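Local coordinates for protein putative uronate isomerase (Thermotoga maritima, PDB 4NAR) that is of unconfirmed function but belongs to the lactate racemase family, so it may interconvert the two enantiomers of lactate or a related hydroxy acid, at residues A[272-283]-A[305-316]. Sequence-based numbering, arbitrary orientation.
Sequences VQVIGEEYDEVW and IIYAPHIKRFHS. With SO4 (sulfate ion), chain B.
Glu281 and Arg313 both set CG between their own backbone N and carbonyl carbon (chi1 62° and 82°), and from there each chain runs out extended, so that carboxylate and guanidinium meet. Arg313 comes side-on and grips a single oxygen twice: NE lies 2.7 Å from Glu281 OE1, nearly along its C-O axis, while NH2 approaches the same oxygen from above the carboxylate plane. The two planes stand 78° apart. NH2 also forms a salt bridge to Asp280 OD2 at 3.1 Å, an oxygen shared with Arg74, and Asp280 O sits over the centre of one guanidinium face. A leucine in place of Arg313 would probably strip Glu281 OE1 of both these donors and break its link to Asp280, which would still have Arg74. These loops follow neighbouring strands 268-274 and 302-308 of the five-stranded parallel sheet, where Ile275 N bonds to Tyr307 O at 3.0 Å; water 1 bridges Tyr307 O to Ile275 O. Further along, His310 NE2 makes two weak bonds, to Gly276 O and Tyr279 O, and Ile311 packs its CG2 on Glu281 CA. The start of helix 282-285 is tied down by Val282 N to Arg313 O and Trp283 N to Phe314 O (2.9 Å). His315 turns its edge onto the Trp283 face, CD2 3.3 Å from Trp283 CD2, in a T-shaped pair; its ND1 bonds to Asn317 N and its NE2 to Thr72. At the indole's edge, Trp283 NE1 donates to sulfate O4 at 3.0 Å; Thr72, His180 and Asn348 hold the same anion.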
loop_
_atom_site.group_PDB
_atom_site.type_symbol
_atom_site.label_atom_id
_atom_site.label_comp_id
_atom_site.label_asym_id
_atom_site.label_seq_id
_atom_site.Cartn_x
_atom_site.Cartn_y
_atom_site.Cartn_z
ATOM N N VAL A 272 -0.664 -14.888 -15.600
ATOM C CA VAL A 272 -1.946 -14.207 -15.461
ATOM C C VAL A 272 -2.168 -13.894 -13.989
ATOM O O VAL A 272 -2.298 -14.807 -13.163
ATOM C CB VAL A 272 -3.134 -15.041 -15.991
ATOM C CG1 VAL A 272 -4.461 -14.341 -15.694
ATOM C CG2 VAL A 272 -2.994 -15.294 -17.492
ATOM N N GLN A 273 -2.185 -12.602 -13.666
ATOM C CA GLN A 273 -2.494 -12.159 -12.317
ATOM C C GLN A 273 -4.014 -12.032 -12.159
ATOM O O GLN A 273 -4.638 -11.118 -12.702
ATOM C CB GLN A 273 -1.776 -10.840 -12.009
ATOM C CG GLN A 273 -0.270 -11.010 -11.780
ATOM C CD GLN A 273 0.072 -11.515 -10.377
ATOM O OE1 GLN A 273 -0.753 -12.141 -9.696
ATOM N NE2 GLN A 273 1.308 -11.253 -9.943
ATOM N N VAL A 274 -4.606 -12.966 -11.424
ATOM C CA VAL A 274 -6.062 -13.013 -11.283
ATOM C C VAL A 274 -6.534 -12.049 -10.174
ATOM O O VAL A 274 -6.490 -12.382 -8.992
ATOM C CB VAL A 274 -6.514 -14.460 -10.997
ATOM C CG1 VAL A 274 -8.029 -14.548 -10.838
ATOM C CG2 VAL A 274 -5.988 -15.397 -12.091
ATOM N N ILE A 275 -6.979 -10.852 -10.562
ATOM C CA ILE A 275 -7.198 -9.764 -9.601
ATOM C C ILE A 275 -8.590 -9.773 -8.963
ATOM O O ILE A 275 -9.608 -9.860 -9.664
ATOM C CB ILE A 275 -6.967 -8.358 -10.250
ATOM C CG1 ILE A 275 -5.611 -8.284 -10.951
ATOM C CG2 ILE A 275 -7.096 -7.246 -9.212
ATOM C CD1 ILE A 275 -4.451 -8.703 -10.079
ATOM N N GLY A 276 -8.637 -9.647 -7.637
ATOM C CA GLY A 276 -9.901 -9.598 -6.916
ATOM C C GLY A 276 -10.608 -8.246 -6.961
ATOM O O GLY A 276 -10.012 -7.233 -7.352
ATOM N N GLU A 277 -11.880 -8.250 -6.552
ATOM C CA GLU A 277 -12.737 -7.071 -6.466
ATOM C C GLU A 277 -12.087 -5.908 -5.691
ATOM O O GLU A 277 -12.389 -4.738 -5.952
ATOM C CB GLU A 277 -14.061 -7.476 -5.786
ATOM C CG GLU A 277 -15.278 -6.564 -6.069
ATOM C CD GLU A 277 -15.863 -5.896 -4.814
ATOM O OE1 GLU A 277 -15.761 -4.649 -4.697
ATOM O OE2 GLU A 277 -16.442 -6.611 -3.958
ATOM N N GLU A 278 -11.210 -6.234 -4.738
ATOM C CA GLU A 278 -10.607 -5.236 -3.850
ATOM C C GLU A 278 -9.710 -4.234 -4.598
ATOM O O GLU A 278 -9.540 -3.091 -4.162
ATOM C CB GLU A 278 -9.808 -5.910 -2.726
ATOM C CG GLU A 278 -8.559 -6.647 -3.204
ATOM C CD GLU A 278 -8.813 -8.132 -3.450
ATOM O OE1 GLU A 278 -9.999 -8.538 -3.586
ATOM O OE2 GLU A 278 -7.816 -8.896 -3.504
ATOM N N TYR A 279 -9.125 -4.665 -5.712
ATOM C CA TYR A 279 -8.334 -3.754 -6.526
ATOM C C TYR A 279 -9.228 -3.092 -7.579
ATOM O O TYR A 279 -9.666 -3.709 -8.539
ATOM C CB TYR A 279 -7.125 -4.454 -7.135
ATOM C CG TYR A 279 -6.152 -4.977 -6.092
ATOM C CD1 TYR A 279 -5.928 -4.284 -4.903
ATOM C CD2 TYR A 279 -5.457 -6.170 -6.294
ATOM C CE1 TYR A 279 -5.035 -4.763 -3.945
ATOM C CE2 TYR A 279 -4.559 -6.658 -5.347
ATOM C CZ TYR A 279 -4.356 -5.951 -4.171
ATOM O OH TYR A 279 -3.470 -6.426 -3.226
ATOM N N ASP A 280 -9.469 -1.807 -7.365
ATOM C CA ASP A 280 -10.563 -1.067 -7.979
ATOM C C ASP A 280 -10.188 -0.477 -9.343
ATOM O O ASP A 280 -11.046 -0.090 -10.149
ATOM C CB ASP A 280 -10.909 0.088 -7.025
ATOM C CG ASP A 280 -12.360 0.134 -6.692
ATOM O OD1 ASP A 280 -13.068 -0.777 -7.154
ATOM O OD2 ASP A 280 -12.804 1.062 -5.975
ATOM N N GLU A 281 -8.888 -0.377 -9.571
ATOM C CA GLU A 281 -8.376 0.445 -10.646
ATOM C C GLU A 281 -6.938 0.032 -10.845
ATOM O O GLU A 281 -6.380 -0.709 -10.016
ATOM C CB GLU A 281 -8.436 1.915 -10.235
ATOM C CG GLU A 281 -7.567 2.210 -9.026
ATOM C CD GLU A 281 -8.072 3.371 -8.173
ATOM O OE1 GLU A 281 -9.168 3.908 -8.458
ATOM O OE2 GLU A 281 -7.367 3.740 -7.198
ATOM N N VAL A 282 -6.337 0.505 -11.935
ATOM C CA VAL A 282 -4.976 0.095 -12.293
ATOM C C VAL A 282 -3.957 0.435 -11.190
ATOM O O VAL A 282 -3.020 -0.342 -10.929
ATOM C CB VAL A 282 -4.551 0.691 -13.644
ATOM C CG1 VAL A 282 -3.157 0.225 -14.014
ATOM C CG2 VAL A 282 -5.561 0.280 -14.733
ATOM N N TRP A 283 -4.172 1.572 -10.529
ATOM C CA TRP A 283 -3.328 2.006 -9.417
ATOM C C TRP A 283 -3.052 0.871 -8.437
ATOM O O TRP A 283 -1.917 0.691 -8.017
ATOM C CB TRP A 283 -3.976 3.168 -8.663
ATOM C CG TRP A 283 -3.016 3.966 -7.804
ATOM C CD1 TRP A 283 -2.891 3.929 -6.435
ATOM C CD2 TRP A 283 -2.072 4.944 -8.263
ATOM N NE1 TRP A 283 -1.927 4.826 -6.022
ATOM C CE2 TRP A 283 -1.409 5.460 -7.123
ATOM C CE3 TRP A 283 -1.734 5.445 -9.530
ATOM C CZ2 TRP A 283 -0.411 6.452 -7.218
ATOM C CZ3 TRP A 283 -0.755 6.428 -9.624
ATOM C CH2 TRP A 283 -0.094 6.914 -8.475
ATOM N N ILE A 305 -0.182 -10.501 -17.646
ATOM C CA ILE A 305 -1.573 -10.205 -17.951
ATOM C C ILE A 305 -2.349 -9.932 -16.672
ATOM O O ILE A 305 -2.550 -10.824 -15.837
ATOM C CB ILE A 305 -2.240 -11.385 -18.692
ATOM C CG1 ILE A 305 -1.554 -11.611 -20.038
ATOM C CG2 ILE A 305 -3.738 -11.142 -18.863
ATOM C CD1 ILE A 305 -1.619 -13.054 -20.512
ATOM N N ILE A 306 -2.802 -8.696 -16.531
ATOM C CA ILE A 306 -3.563 -8.288 -15.369
ATOM C C ILE A 306 -5.042 -8.529 -15.667
ATOM O O ILE A 306 -5.712 -7.737 -16.354
ATOM C CB ILE A 306 -3.272 -6.813 -15.042
ATOM C CG1 ILE A 306 -1.813 -6.683 -14.603
ATOM C CG2 ILE A 306 -4.227 -6.278 -13.961
ATOM C CD1 ILE A 306 -1.199 -5.356 -14.977
ATOM N N TYR A 307 -5.549 -9.648 -15.167
ATOM C CA TYR A 307 -6.903 -10.048 -15.497
ATOM C C TYR A 307 -7.844 -9.512 -14.427
ATOM O O TYR A 307 -7.798 -9.945 -13.268
ATOM C CB TYR A 307 -6.969 -11.572 -15.641
ATOM C CG TYR A 307 -8.354 -12.159 -15.811
ATOM C CD1 TYR A 307 -9.232 -11.703 -16.802
ATOM C CD2 TYR A 307 -8.771 -13.202 -14.999
ATOM C CE1 TYR A 307 -10.516 -12.277 -16.953
ATOM C CE2 TYR A 307 -10.030 -13.778 -15.140
ATOM C CZ TYR A 307 -10.900 -13.320 -16.109
ATOM O OH TYR A 307 -12.136 -13.926 -16.209
ATOM N N ALA A 308 -8.670 -8.542 -14.829
ATOM C CA ALA A 308 -9.543 -7.803 -13.929
ATOM C C ALA A 308 -10.697 -7.194 -14.723
ATOM O O ALA A 308 -10.714 -5.976 -14.978
ATOM C CB ALA A 308 -8.752 -6.720 -13.219
ATOM N N PRO A 309 -11.674 -8.037 -15.110
ATOM C CA PRO A 309 -12.785 -7.635 -15.988
ATOM C C PRO A 309 -13.601 -6.456 -15.471
ATOM O O PRO A 309 -14.291 -5.801 -16.259
ATOM C CB PRO A 309 -13.681 -8.889 -16.034
ATOM C CG PRO A 309 -13.285 -9.709 -14.815
ATOM C CD PRO A 309 -11.802 -9.437 -14.659
ATOM N N HIS A 310 -13.547 -6.206 -14.168
ATOM C CA HIS A 310 -14.386 -5.187 -13.546
ATOM C C HIS A 310 -13.766 -3.783 -13.618
ATOM O O HIS A 310 -14.460 -2.781 -13.461
ATOM C CB HIS A 310 -14.648 -5.567 -12.081
ATOM C CG HIS A 310 -13.404 -5.917 -11.319
ATOM N ND1 HIS A 310 -12.699 -7.096 -11.531
ATOM C CD2 HIS A 310 -12.719 -5.252 -10.352
ATOM C CE1 HIS A 310 -11.660 -7.139 -10.725
ATOM N NE2 HIS A 310 -11.641 -6.027 -9.996
ATOM N N ILE A 311 -12.460 -3.712 -13.839
ATOM C CA ILE A 311 -11.764 -2.433 -13.779
ATOM C C ILE A 311 -12.014 -1.595 -15.035
ATOM O O ILE A 311 -11.970 -2.117 -16.165
ATOM C CB ILE A 311 -10.249 -2.631 -13.554
ATOM C CG1 ILE A 311 -9.999 -3.180 -12.145
ATOM C CG2 ILE A 311 -9.469 -1.317 -13.763
ATOM C CD1 ILE A 311 -8.526 -3.370 -11.823
ATOM N N LYS A 312 -12.272 -0.302 -14.831
ATOM C CA LYS A 312 -12.552 0.600 -15.947
ATOM C C LYS A 312 -11.859 1.970 -15.821
ATOM O O LYS A 312 -12.152 2.891 -16.589
ATOM C CB LYS A 312 -14.075 0.749 -16.152
ATOM C CG LYS A 312 -14.878 0.821 -14.856
ATOM C CD LYS A 312 -16.396 0.846 -15.121
ATOM C CE LYS A 312 -17.201 1.117 -13.830
ATOM N NZ LYS A 312 -17.899 2.452 -13.833
ATOM N N ARG A 313 -10.933 2.096 -14.869
ATOM C CA ARG A 313 -10.198 3.352 -14.678
ATOM C C ARG A 313 -8.762 3.115 -14.173
ATOM O O ARG A 313 -8.419 2.017 -13.724
ATOM C CB ARG A 313 -10.945 4.263 -13.704
ATOM C CG ARG A 313 -10.663 3.895 -12.252
ATOM C CD ARG A 313 -11.750 4.420 -11.342
ATOM N NE ARG A 313 -11.469 4.166 -9.929
ATOM C CZ ARG A 313 -12.295 3.527 -9.096
ATOM N NH1 ARG A 313 -13.457 3.053 -9.544
ATOM N NH2 ARG A 313 -11.954 3.355 -7.816
ATOM N N PHE A 314 -7.924 4.143 -14.257
ATOM C CA PHE A 314 -6.548 4.024 -13.800
ATOM C C PHE A 314 -6.403 4.500 -12.358
ATOM O O PHE A 314 -5.666 3.895 -11.562
ATOM C CB PHE A 314 -5.603 4.800 -14.718
ATOM C CG PHE A 314 -5.563 4.266 -16.114
ATOM C CD1 PHE A 314 -4.653 3.262 -16.461
ATOM C CD2 PHE A 314 -6.461 4.733 -17.075
ATOM C CE1 PHE A 314 -4.633 2.738 -17.758
ATOM C CE2 PHE A 314 -6.444 4.229 -18.376
ATOM C CZ PHE A 314 -5.530 3.228 -18.718
ATOM N N HIS A 315 -7.089 5.593 -12.036
ATOM C CA HIS A 315 -7.104 6.126 -10.673
ATOM C C HIS A 315 -8.492 6.715 -10.460
ATOM O O HIS A 315 -9.135 7.106 -11.438
ATOM C CB HIS A 315 -6.024 7.205 -10.502
ATOM C CG HIS A 315 -5.658 7.478 -9.074
ATOM N ND1 HIS A 315 -6.431 8.260 -8.234
ATOM C CD2 HIS A 315 -4.591 7.081 -8.335
ATOM C CE1 HIS A 315 -5.858 8.325 -7.044
ATOM N NE2 HIS A 315 -4.736 7.620 -7.079
ATOM N N SER A 316 -8.968 6.774 -9.214
ATOM C CA SER A 316 -10.314 7.307 -8.968
ATOM C C SER A 316 -10.323 8.840 -8.899
ATOM O O SER A 316 -11.345 9.483 -9.176
ATOM C CB SER A 316 -10.947 6.691 -7.714
ATOM O OG SER A 316 -10.098 6.827 -6.578
HETATM S S SO4 B . -0.588 5.876 -2.579
HETATM O O1 SO4 B . 0.684 5.924 -1.838
HETATM O O2 SO4 B . -1.705 5.960 -1.624
HETATM O O3 SO4 B . -0.632 6.992 -3.535
HETATM O O4 SO4 B . -0.673 4.602 -3.324
HETATM O O HOH W 1 -9.735 -11.647 -12.077
HETATM O O HOH W 2 -9.362 3.866 -4.904
#